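Local coordinates for protein Lys-gingipain catalytic subunit (Porphyromonas gingivalis, PDB 4TKX) that cleaves proteins after lysine as the cysteine-protease catalytic domain of a secreted bacterial protein, a probable virulence factor, with a calcium site that holds lead in this crystal, at residues M16-G21 / L42-T47; G84-I89 / T118-A123; K98-L103 / A252-V257; F261-T266 / H358-G363. All coordinates share one frame; numbering follows the deposited sequence.

Interaction 1 of 4, residues M16-G21 / L42-T47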
# COMPACT_ATOMS: atom_id res chain seq x y z
N MET A 16 11.76 3.82 -7.35
CA MET A 16 11.57 2.55 -6.68
C MET A 16 12.76 1.63 -6.89
O MET A 16 13.22 1.41 -8.02
CB MET A 16 10.29 1.87 -7.17
CG MET A 16 10.06 0.50 -6.53
SD MET A 16 8.36 -0.07 -6.70
CE MET A 16 8.29 -0.44 -8.39
N LEU A 17 13.25 1.10 -5.77
CA LEU A 17 14.27 0.06 -5.77
C LEU A 17 13.56 -1.28 -5.63
O LEU A 17 12.72 -1.45 -4.74
CB LEU A 17 15.21 0.28 -4.58
CG LEU A 17 16.30 -0.78 -4.37
CD1 LEU A 17 17.23 -0.88 -5.55
CD2 LEU A 17 17.09 -0.44 -3.14
N VAL A 18 13.87 -2.21 -6.52
CA VAL A 18 13.24 -3.52 -6.51
C VAL A 18 14.32 -4.56 -6.29
O VAL A 18 15.32 -4.61 -7.03
CB VAL A 18 12.52 -3.81 -7.84
CG1 VAL A 18 11.86 -5.21 -7.81
CG2 VAL A 18 11.47 -2.76 -8.13
N VAL A 19 14.14 -5.39 -5.27
CA VAL A 19 15.02 -6.54 -5.03
C VAL A 19 14.16 -7.79 -5.12
O VAL A 19 13.18 -7.94 -4.39
CB VAL A 19 15.71 -6.44 -3.66
CG1 VAL A 19 16.56 -7.70 -3.38
CG2 VAL A 19 16.56 -5.18 -3.59
N ALA A 20 14.50 -8.67 -6.06
CA ALA A 20 13.63 -9.78 -6.41
C ALA A 20 14.39 -11.10 -6.50
O ALA A 20 15.53 -11.17 -6.97
CB ALA A 20 12.93 -9.51 -7.74
N GLY A 21 13.74 -12.16 -6.05
CA GLY A 21 14.24 -13.48 -6.33
C GLY A 21 14.42 -13.71 -7.82
O GLY A 21 13.58 -13.31 -8.65
N LEU A 42 12.78 3.05 -12.04
CA LEU A 42 13.05 1.76 -11.41
C LEU A 42 14.53 1.43 -11.38
O LEU A 42 15.25 1.65 -12.36
CB LEU A 42 12.32 0.68 -12.19
CG LEU A 42 10.80 0.84 -12.27
CD1 LEU A 42 10.19 -0.14 -13.25
CD2 LEU A 42 10.20 0.66 -10.89
N ASP A 43 14.97 0.83 -10.27
CA ASP A 43 16.31 0.25 -10.15
C ASP A 43 16.06 -1.18 -9.73
O ASP A 43 15.70 -1.42 -8.58
CB ASP A 43 17.09 1.01 -9.07
CG ASP A 43 18.55 0.68 -9.05
OD1 ASP A 43 19.01 -0.12 -9.90
OD2 ASP A 43 19.25 1.26 -8.20
N VAL A 44 16.22 -2.12 -10.66
CA VAL A 44 15.73 -3.49 -10.46
C VAL A 44 16.88 -4.47 -10.39
O VAL A 44 17.69 -4.55 -11.33
CB VAL A 44 14.82 -3.94 -11.61
CG1 VAL A 44 14.29 -5.34 -11.34
CG2 VAL A 44 13.68 -2.97 -11.79
N HIS A 45 16.93 -5.22 -9.29
CA HIS A 45 18.01 -6.16 -9.04
C HIS A 45 17.49 -7.50 -8.56
O HIS A 45 16.46 -7.57 -7.90
CB HIS A 45 18.97 -5.56 -8.03
CG HIS A 45 19.71 -4.39 -8.58
ND1 HIS A 45 20.91 -4.53 -9.23
CD2 HIS A 45 19.37 -3.08 -8.67
CE1 HIS A 45 21.32 -3.34 -9.64
NE2 HIS A 45 20.39 -2.45 -9.33
N TYR A 46 18.22 -8.56 -8.90
CA TYR A 46 17.86 -9.92 -8.54
C TYR A 46 18.90 -10.55 -7.61
O TYR A 46 20.09 -10.21 -7.64
CB TYR A 46 17.65 -10.77 -9.81
CG TYR A 46 16.56 -10.20 -10.67
CD1 TYR A 46 15.23 -10.50 -10.43
CD2 TYR A 46 16.84 -9.30 -11.69
CE1 TYR A 46 14.23 -9.95 -11.17
CE2 TYR A 46 15.84 -8.75 -12.44
CZ TYR A 46 14.53 -9.09 -12.18
OH TYR A 46 13.49 -8.53 -12.90
N THR A 47 18.43 -11.48 -6.80
CA THR A 47 19.26 -12.07 -5.77
C THR A 47 20.34 -13.00 -6.32
O THR A 47 21.24 -13.39 -5.57
CB THR A 47 18.40 -12.81 -4.73
OG1 THR A 47 17.58 -13.77 -5.41
CG2 THR A 47 17.50 -11.82 -3.98
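M16 and L42 are paired in register on two parallel strands, their segment axes 4.7 Å apart at 14°. Five backbone bonds knit the register: V18 N and A20 N donate to D43 O and H45 O, while the amides of D43, H45 and T47 give to M16 O, V18 O and A20 O. The packing is tightest on the face of M16, V18 and A20. M16 runs beside L42, and the turn at chi3 (71°) carries CE to 3.3 Å from L42 CD2, unusually close. At the other end A20 CB rests 3.7 Å from Y46 CD1, and the valines between meet more loosely, V18 CB 4.2 Å from V44 CG2. On the face of L17 and V19, D43 and H45 bring polar side chains: H45 NE2 donates to D43 OD1 at 2.8 Å, from above the carboxylate plane. K66 forms a salt bridge with D43 OD2, and E49 a hydrogen bond with H45 ND1. L17 CD1 touches the backbone at D43 O (3.4 Å). Strand 42-46 stays partly exposed as the outermost one; 16-20 is buried between it and strand 79-83. With helix 25-37 connecting them they form a beta-alpha-beta unit at the parallel sheet's rim.

Interaction 2 of 4, residues G84-I89 / T118-A123. With PB (lead (II) ion), chain T.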
# COMPACT_ATOMS: atom_id res chain seq x y z
N GLY A 84 9.36 -11.85 -3.40
CA GLY A 84 9.70 -13.19 -2.93
C GLY A 84 9.32 -13.43 -1.49
O GLY A 84 9.02 -12.49 -0.71
N ASP A 85 9.32 -14.71 -1.13
CA ASP A 85 9.06 -15.14 0.22
C ASP A 85 10.40 -15.20 0.97
O ASP A 85 11.45 -14.80 0.44
CB ASP A 85 8.33 -16.50 0.20
CG ASP A 85 7.47 -16.77 1.47
OD1 ASP A 85 7.72 -16.19 2.56
OD2 ASP A 85 6.56 -17.63 1.38
N THR A 86 10.36 -15.69 2.20
CA THR A 86 11.55 -15.67 3.06
C THR A 86 12.63 -16.66 2.64
O THR A 86 13.77 -16.58 3.14
CB THR A 86 11.18 -15.88 4.53
OG1 THR A 86 10.55 -17.17 4.69
CG2 THR A 86 10.24 -14.78 4.97
N ASP A 87 12.30 -17.55 1.71
CA ASP A 87 13.30 -18.44 1.14
C ASP A 87 14.30 -17.69 0.25
O ASP A 87 15.40 -18.17 0.04
CB ASP A 87 12.68 -19.63 0.41
CG ASP A 87 11.82 -19.26 -0.77
OD1 ASP A 87 11.32 -18.12 -0.83
OD2 ASP A 87 11.61 -20.15 -1.64
N VAL A 88 13.91 -16.51 -0.24
CA VAL A 88 14.84 -15.72 -1.05
C VAL A 88 15.23 -14.37 -0.43
O VAL A 88 16.36 -13.92 -0.61
CB VAL A 88 14.35 -15.54 -2.49
CG1 VAL A 88 14.24 -16.89 -3.16
CG2 VAL A 88 13.04 -14.85 -2.56
N ILE A 89 14.32 -13.74 0.32
CA ILE A 89 14.63 -12.52 1.05
C ILE A 89 14.09 -12.72 2.46
O ILE A 89 12.88 -12.69 2.69
CB ILE A 89 13.96 -11.29 0.39
CG1 ILE A 89 14.46 -11.10 -1.04
CG2 ILE A 89 14.20 -10.04 1.22
CD1 ILE A 89 13.62 -10.11 -1.87
N THR A 118 8.32 0.34 2.21
CA THR A 118 8.70 -1.03 1.89
C THR A 118 7.48 -1.92 1.86
O THR A 118 6.63 -1.85 2.75
CB THR A 118 9.67 -1.54 2.98
OG1 THR A 118 10.83 -0.70 3.01
CG2 THR A 118 10.09 -2.98 2.71
N PHE A 119 7.41 -2.78 0.85
CA PHE A 119 6.35 -3.76 0.76
C PHE A 119 6.91 -5.03 0.15
O PHE A 119 7.97 -5.01 -0.47
CB PHE A 119 5.17 -3.23 -0.05
CG PHE A 119 5.49 -2.84 -1.46
CD1 PHE A 119 5.45 -3.77 -2.49
CD2 PHE A 119 5.80 -1.52 -1.77
CE1 PHE A 119 5.69 -3.39 -3.82
CE2 PHE A 119 6.04 -1.14 -3.09
CZ PHE A 119 5.99 -2.08 -4.11
N ARG A 120 6.21 -6.13 0.38
CA ARG A 120 6.69 -7.43 -0.04
C ARG A 120 5.63 -8.13 -0.87
O ARG A 120 4.52 -8.43 -0.40
CB ARG A 120 7.05 -8.29 1.17
CG ARG A 120 7.44 -9.69 0.80
CD ARG A 120 7.77 -10.52 2.03
NE ARG A 120 9.00 -10.17 2.74
CZ ARG A 120 10.14 -10.85 2.66
NH1 ARG A 120 10.27 -11.87 1.82
NH2 ARG A 120 11.18 -10.47 3.40
N MET A 121 5.98 -8.37 -2.13
CA MET A 121 5.20 -9.21 -3.00
C MET A 121 5.66 -10.65 -2.76
O MET A 121 6.56 -11.16 -3.43
CB MET A 121 5.42 -8.81 -4.45
CG MET A 121 5.21 -7.34 -4.65
SD MET A 121 3.56 -6.93 -5.14
CE MET A 121 3.60 -7.38 -6.83
N SER A 122 5.05 -11.29 -1.78
CA SER A 122 5.49 -12.60 -1.37
C SER A 122 4.81 -13.68 -2.18
O SER A 122 3.59 -13.79 -2.17
CB SER A 122 5.18 -12.84 0.10
OG SER A 122 5.63 -14.14 0.41
N ALA A 123 5.60 -14.48 -2.87
CA ALA A 123 5.09 -15.53 -3.75
C ALA A 123 6.00 -16.73 -3.62
O ALA A 123 7.21 -16.56 -3.41
CB ALA A 123 5.09 -15.06 -5.17
PB PB T . 5.81 -17.29 3.81
O HOH W 1 10.03 -16.91 -2.99
O HOH W 2 4.87 -19.48 3.14
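R120 reaches across to the loop 84-89, where two carbonyls receive bonds from its NH1 and NH2. Both nitrogens donate to I89 O, each at 2.9 Å and with the oxygen close to the guanidinium plane; NH1 also gives a bond to G84 O, again at 2.9 Å, but from 42° above that carbonyl's plane. The bend at chi3 (-70°) turns the otherwise extended R120 chain so that its end slides past I89, with NH2 3.7 Å from I89 CG2. A backbone bond from G84 N to M121 O (2.9 Å) ties the start of the loop to the strand. Further along, S122 OG stands 3.4 Å from D85 CG, and a water bridges D85 N, D87 OD1 and A123 O. D85 itself chelates the lead ion directly with both carboxylate oxygens, OD1 at 2.5 Å, in a site that binds calcium, and T86 N donates to D85 OD1 at 2.7 Å.

In the outer layer, S122 OG is hydrogen-bonded to E263, another ligand of the metal, which is consistent with positioning D85, and D102 holds R120 NH2 in a salt bridge. The loop thus leaves the end of strand 79-83 and is stitched to its neighbour 117-121, whose R120 also makes backbone bonds to strand 357-361, while M121 and A123 pack on helix 126-141.

Interaction 3 of 4, residues K98-L103 / A252-V257. With PB (lead (II) ion), chain T.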
# COMPACT_ATOMS: atom_id res chain seq x y z
N LYS A 98 10.51 -9.78 18.30
CA LYS A 98 10.99 -11.15 18.27
C LYS A 98 10.39 -11.99 17.15
O LYS A 98 10.47 -13.22 17.17
CB LYS A 98 10.77 -11.84 19.62
CG LYS A 98 11.11 -10.97 20.79
CD LYS A 98 12.54 -10.52 20.77
CE LYS A 98 12.91 -9.87 22.11
NZ LYS A 98 14.28 -9.28 22.09
N LYS A 99 9.82 -11.32 16.14
CA LYS A 99 9.21 -12.01 15.02
C LYS A 99 9.72 -11.36 13.75
O LYS A 99 10.27 -10.26 13.77
CB LYS A 99 7.68 -11.88 15.06
CG LYS A 99 7.05 -12.43 16.34
CD LYS A 99 7.18 -13.94 16.46
CE LYS A 99 6.56 -14.42 17.79
NZ LYS A 99 6.66 -15.88 17.99
N VAL A 100 9.51 -12.03 12.62
CA VAL A 100 10.09 -11.56 11.37
C VAL A 100 9.64 -10.14 11.04
O VAL A 100 8.47 -9.74 11.28
CB VAL A 100 9.81 -12.53 10.22
CG1 VAL A 100 8.33 -12.52 9.82
CG2 VAL A 100 10.72 -12.22 9.03
N THR A 101 10.58 -9.36 10.50
CA THR A 101 10.30 -8.01 10.03
C THR A 101 11.14 -7.66 8.80
O THR A 101 12.22 -8.21 8.62
CB THR A 101 10.54 -6.94 11.14
OG1 THR A 101 10.14 -5.63 10.67
CG2 THR A 101 11.99 -6.86 11.56
N ASP A 102 10.62 -6.75 7.97
CA ASP A 102 11.33 -6.21 6.82
C ASP A 102 11.81 -4.80 7.17
O ASP A 102 12.40 -4.14 6.33
CB ASP A 102 10.38 -6.13 5.62
CG ASP A 102 10.16 -7.49 4.95
OD1 ASP A 102 11.04 -8.38 5.09
OD2 ASP A 102 9.14 -7.67 4.24
N LEU A 103 11.55 -4.34 8.39
CA LEU A 103 11.87 -2.95 8.76
C LEU A 103 13.33 -2.58 8.51
O LEU A 103 13.62 -1.47 8.07
CB LEU A 103 11.54 -2.67 10.23
CG LEU A 103 11.88 -1.27 10.74
CD1 LEU A 103 10.99 -0.27 10.04
CD2 LEU A 103 11.71 -1.15 12.27
N ALA A 252 0.17 -11.40 9.38
CA ALA A 252 1.24 -11.10 8.42
C ALA A 252 2.59 -11.70 8.83
O ALA A 252 3.64 -11.21 8.43
CB ALA A 252 1.37 -9.59 8.19
N GLN A 253 2.56 -12.76 9.63
CA GLN A 253 3.79 -13.42 10.06
C GLN A 253 4.30 -14.30 8.93
O GLN A 253 4.03 -15.50 8.89
CB GLN A 253 3.57 -14.24 11.34
CG GLN A 253 4.87 -14.60 12.03
CD GLN A 253 4.65 -15.30 13.36
OE1 GLN A 253 4.97 -16.48 13.52
NE2 GLN A 253 4.10 -14.57 14.32
N PHE A 254 5.04 -13.68 8.01
CA PHE A 254 5.30 -14.29 6.71
C PHE A 254 6.47 -15.27 6.65
O PHE A 254 6.83 -15.71 5.56
CB PHE A 254 5.45 -13.21 5.62
CG PHE A 254 6.50 -12.19 5.92
CD1 PHE A 254 7.82 -12.43 5.59
CD2 PHE A 254 6.17 -10.98 6.50
CE1 PHE A 254 8.81 -11.48 5.87
CE2 PHE A 254 7.15 -10.04 6.78
CZ PHE A 254 8.46 -10.29 6.45
N ASP A 255 7.01 -15.64 7.81
CA ASP A 255 7.95 -16.76 7.88
C ASP A 255 7.37 -17.96 8.60
O ASP A 255 8.11 -18.88 8.96
CB ASP A 255 9.29 -16.34 8.52
CG ASP A 255 9.17 -16.13 10.03
OD1 ASP A 255 8.05 -15.89 10.54
OD2 ASP A 255 10.22 -16.20 10.71
N TYR A 256 6.05 -17.98 8.77
CA TYR A 256 5.38 -19.13 9.38
C TYR A 256 5.51 -20.36 8.48
O TYR A 256 5.74 -20.24 7.27
CB TYR A 256 3.92 -18.76 9.63
CG TYR A 256 3.11 -19.78 10.39
CD1 TYR A 256 3.48 -20.16 11.68
CD2 TYR A 256 1.98 -20.36 9.83
CE1 TYR A 256 2.73 -21.09 12.38
CE2 TYR A 256 1.24 -21.30 10.53
CZ TYR A 256 1.63 -21.66 11.80
OH TYR A 256 0.89 -22.58 12.51
N VAL A 257 5.38 -21.54 9.07
CA VAL A 257 5.58 -22.79 8.34
C VAL A 257 4.57 -22.99 7.21
O VAL A 257 4.87 -23.66 6.22
CB VAL A 257 5.57 -23.99 9.32
CG1 VAL A 257 4.27 -24.06 10.08
CG2 VAL A 257 5.84 -25.29 8.58
PB PB T . 5.81 -17.29 3.81
O HOH W 3 3.61 -15.98 16.88
O HOH W 4 8.24 -14.66 12.94
O HOH W 2 4.87 -19.48 3.14
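V100 lies over the ring of F254 and D102 meets its outer end, F254 being a residue of the calcium site that here contains lead: F254 O binds the ion at 2.6 Å. The carbonyl sits in a type I turn from Q253 to Y256, Q253 itself being the centre of an inverse gamma turn. With chi1 at 70°, V100 CG1 stands over one face of the ring, 4.0 Å from its centroid and only 6° off the normal, a well-formed CH-pi contact; the other branch, CG2, is 3.8 Å from F254 CE1. D102 approaches obliquely, OD1 lying 3.5 Å from F254 CZ and the carboxylate plane turned 37° from the ring. H358, whose ring meets F254 edge-to-face, accepts from D102 N. Toward the surface, D255 faces V100 from the opposite direction, with OD1 3.5 Å from V100 CG1. A water accepts from V100 N (2.9 Å) and donates to D255 OD1 (2.7 Å), and another joins Q253 NE2 to K99 NZ, the latter bond weak; Q253 NE2 is also hydrogen-bonded to S280 O.

No direct hydrogen bond crosses between 98-103 and 252-257. The union is apolar over the ring face, with a carboxylate against the CZ end, and water-mediated at its exposed side. R120 would offset the charge of D102, and packing of the ring is consistent with fixing the turn that presents F254 O.

Interaction 4 of 4, residues F261-T266 / H358-G363. With PB (lead (II) ion), chain T.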
# COMPACT_ATOMS: atom_id res chain seq x y z
N PHE A 261 -2.03 -15.64 6.43
CA PHE A 261 -3.26 -15.06 5.93
C PHE A 261 -2.96 -13.95 4.91
O PHE A 261 -3.55 -13.88 3.83
CB PHE A 261 -4.06 -14.53 7.12
CG PHE A 261 -5.38 -13.91 6.75
CD1 PHE A 261 -5.46 -12.58 6.37
CD2 PHE A 261 -6.55 -14.64 6.84
CE1 PHE A 261 -6.67 -12.00 6.06
CE2 PHE A 261 -7.75 -14.08 6.54
CZ PHE A 261 -7.82 -12.74 6.15
N GLY A 262 -2.03 -13.07 5.26
CA GLY A 262 -1.70 -11.96 4.37
C GLY A 262 -1.12 -12.39 3.03
O GLY A 262 -1.36 -11.75 1.99
N GLU A 263 -0.32 -13.44 3.07
CA GLU A 263 0.23 -14.03 1.86
C GLU A 263 -0.87 -14.69 1.02
O GLU A 263 -0.96 -14.48 -0.18
CB GLU A 263 1.32 -15.06 2.21
CG GLU A 263 2.63 -14.42 2.62
CD GLU A 263 3.68 -15.41 3.09
OE1 GLU A 263 3.32 -16.29 3.88
OE2 GLU A 263 4.87 -15.29 2.70
N VAL A 264 -1.74 -15.46 1.66
CA VAL A 264 -2.76 -16.16 0.91
C VAL A 264 -3.73 -15.15 0.28
O VAL A 264 -4.08 -15.28 -0.88
CB VAL A 264 -3.50 -17.18 1.77
CG1 VAL A 264 -4.64 -17.80 0.99
CG2 VAL A 264 -2.51 -18.26 2.27
N ILE A 265 -4.14 -14.12 1.03
CA ILE A 265 -5.15 -13.20 0.50
C ILE A 265 -4.65 -12.44 -0.73
O ILE A 265 -5.44 -12.04 -1.59
CB ILE A 265 -5.70 -12.28 1.60
CG1 ILE A 265 -7.11 -11.81 1.25
CG2 ILE A 265 -4.75 -11.11 1.90
CD1 ILE A 265 -7.84 -11.13 2.40
N THR A 266 -3.34 -12.25 -0.82
CA THR A 266 -2.75 -11.60 -1.99
C THR A 266 -2.38 -12.59 -3.10
O THR A 266 -2.53 -12.28 -4.28
CB THR A 266 -1.54 -10.72 -1.61
OG1 THR A 266 -0.59 -11.45 -0.84
CG2 THR A 266 -2.00 -9.50 -0.80
N HIS A 358 3.24 -4.70 8.41
CA HIS A 358 3.77 -4.90 7.07
C HIS A 358 2.72 -4.76 5.98
O HIS A 358 1.53 -5.00 6.22
CB HIS A 358 4.35 -6.31 6.92
CG HIS A 358 5.60 -6.52 7.69
ND1 HIS A 358 5.62 -6.69 9.06
CD2 HIS A 358 6.90 -6.53 7.29
CE1 HIS A 358 6.86 -6.82 9.46
NE2 HIS A 358 7.66 -6.71 8.42
N VAL A 359 3.18 -4.41 4.78
CA VAL A 359 2.40 -4.53 3.57
C VAL A 359 2.85 -5.77 2.81
O VAL A 359 4.06 -5.94 2.55
CB VAL A 359 2.55 -3.33 2.63
CG1 VAL A 359 1.74 -3.55 1.34
CG2 VAL A 359 2.08 -2.05 3.31
N LEU A 360 1.88 -6.63 2.52
CA LEU A 360 2.05 -7.74 1.61
C LEU A 360 1.23 -7.43 0.37
O LEU A 360 0.14 -6.86 0.45
CB LEU A 360 1.60 -9.06 2.27
CG LEU A 360 2.52 -9.54 3.40
CD1 LEU A 360 1.79 -10.50 4.34
CD2 LEU A 360 3.78 -10.19 2.82
N GLY A 361 1.76 -7.76 -0.81
CA GLY A 361 1.18 -7.22 -2.02
C GLY A 361 1.80 -5.87 -2.35
O GLY A 361 2.88 -5.55 -1.87
N ASP A 362 1.11 -5.07 -3.16
CA ASP A 362 1.72 -3.86 -3.74
C ASP A 362 1.37 -2.60 -2.93
O ASP A 362 0.27 -2.04 -3.03
CB ASP A 362 1.30 -3.71 -5.21
CG ASP A 362 2.03 -2.59 -5.92
OD1 ASP A 362 2.74 -1.81 -5.23
OD2 ASP A 362 1.89 -2.49 -7.18
N GLY A 363 2.32 -2.17 -2.11
CA GLY A 363 2.15 -1.00 -1.28
C GLY A 363 2.20 0.33 -2.01
O GLY A 363 1.88 1.39 -1.42
PB PB T . 5.81 -17.29 3.81
O HOH W 2 4.87 -19.48 3.14
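L360 CD1 lies over one face of the peptide joining G262 to E263, 3.7 Å from G262 C and 3.8 Å from E263 N. L360 points toward the helix and reaches that face because G262 carries no side chain to obstruct it. The second flat group, the carboxylate of E263, is turned to the metal: the lead ion lies within about 0.2 Å of the plane of that group and is bound by both oxygens, OE2 at 2.5 Å and OE1 at 2.7 Å.

One helical turn later T266 meets the same strand. Its chi1 of 53° folds OG1 back toward the helix, near the carbonyl oxygens of G262 and E263, and thereby presents the methyl: CG2 is 3.6 Å from L360 O and 4.1 Å from G361 CA. G361 has no CB, which here would be tight against T266 CG2. No hydrogen bond links the segments, so the join is pure packing; their axes approach to 7.8 Å and cross at -31°.

Within the sheet behind, H358 is tied by backbone bonding to G278. Helix 261-267, which connects strands 242-247 and 273-279, thus leans on 357-361, the antiparallel last strand of the six-stranded sheet, which abuts the four-stranded one. This is a helix-on-sheet packing of the alpha/beta protease domain that delivers E263 to its calcium site.

Overall arrangement
From the N terminus, interaction 1 closes first, a short loop of one helix that pairs strands at the rim of the parallel sheet. Interaction 2 opens later, and before 118-123 closes it, 98-103 has started interaction 3; the two cross, their segments alternating along the chain. Interaction 3 then spans 148 residues to reach 252-257. Interaction 4 begins after it and closes at 358-363, in series; none nests within another. Interactions 1 and 2 touch through V19 and I89 and reach the same sheet. Interactions 2, 3 and 4 converge on the lead ion, and R120 to G361 backbone bonding joins the four-stranded sheet to the six-stranded one.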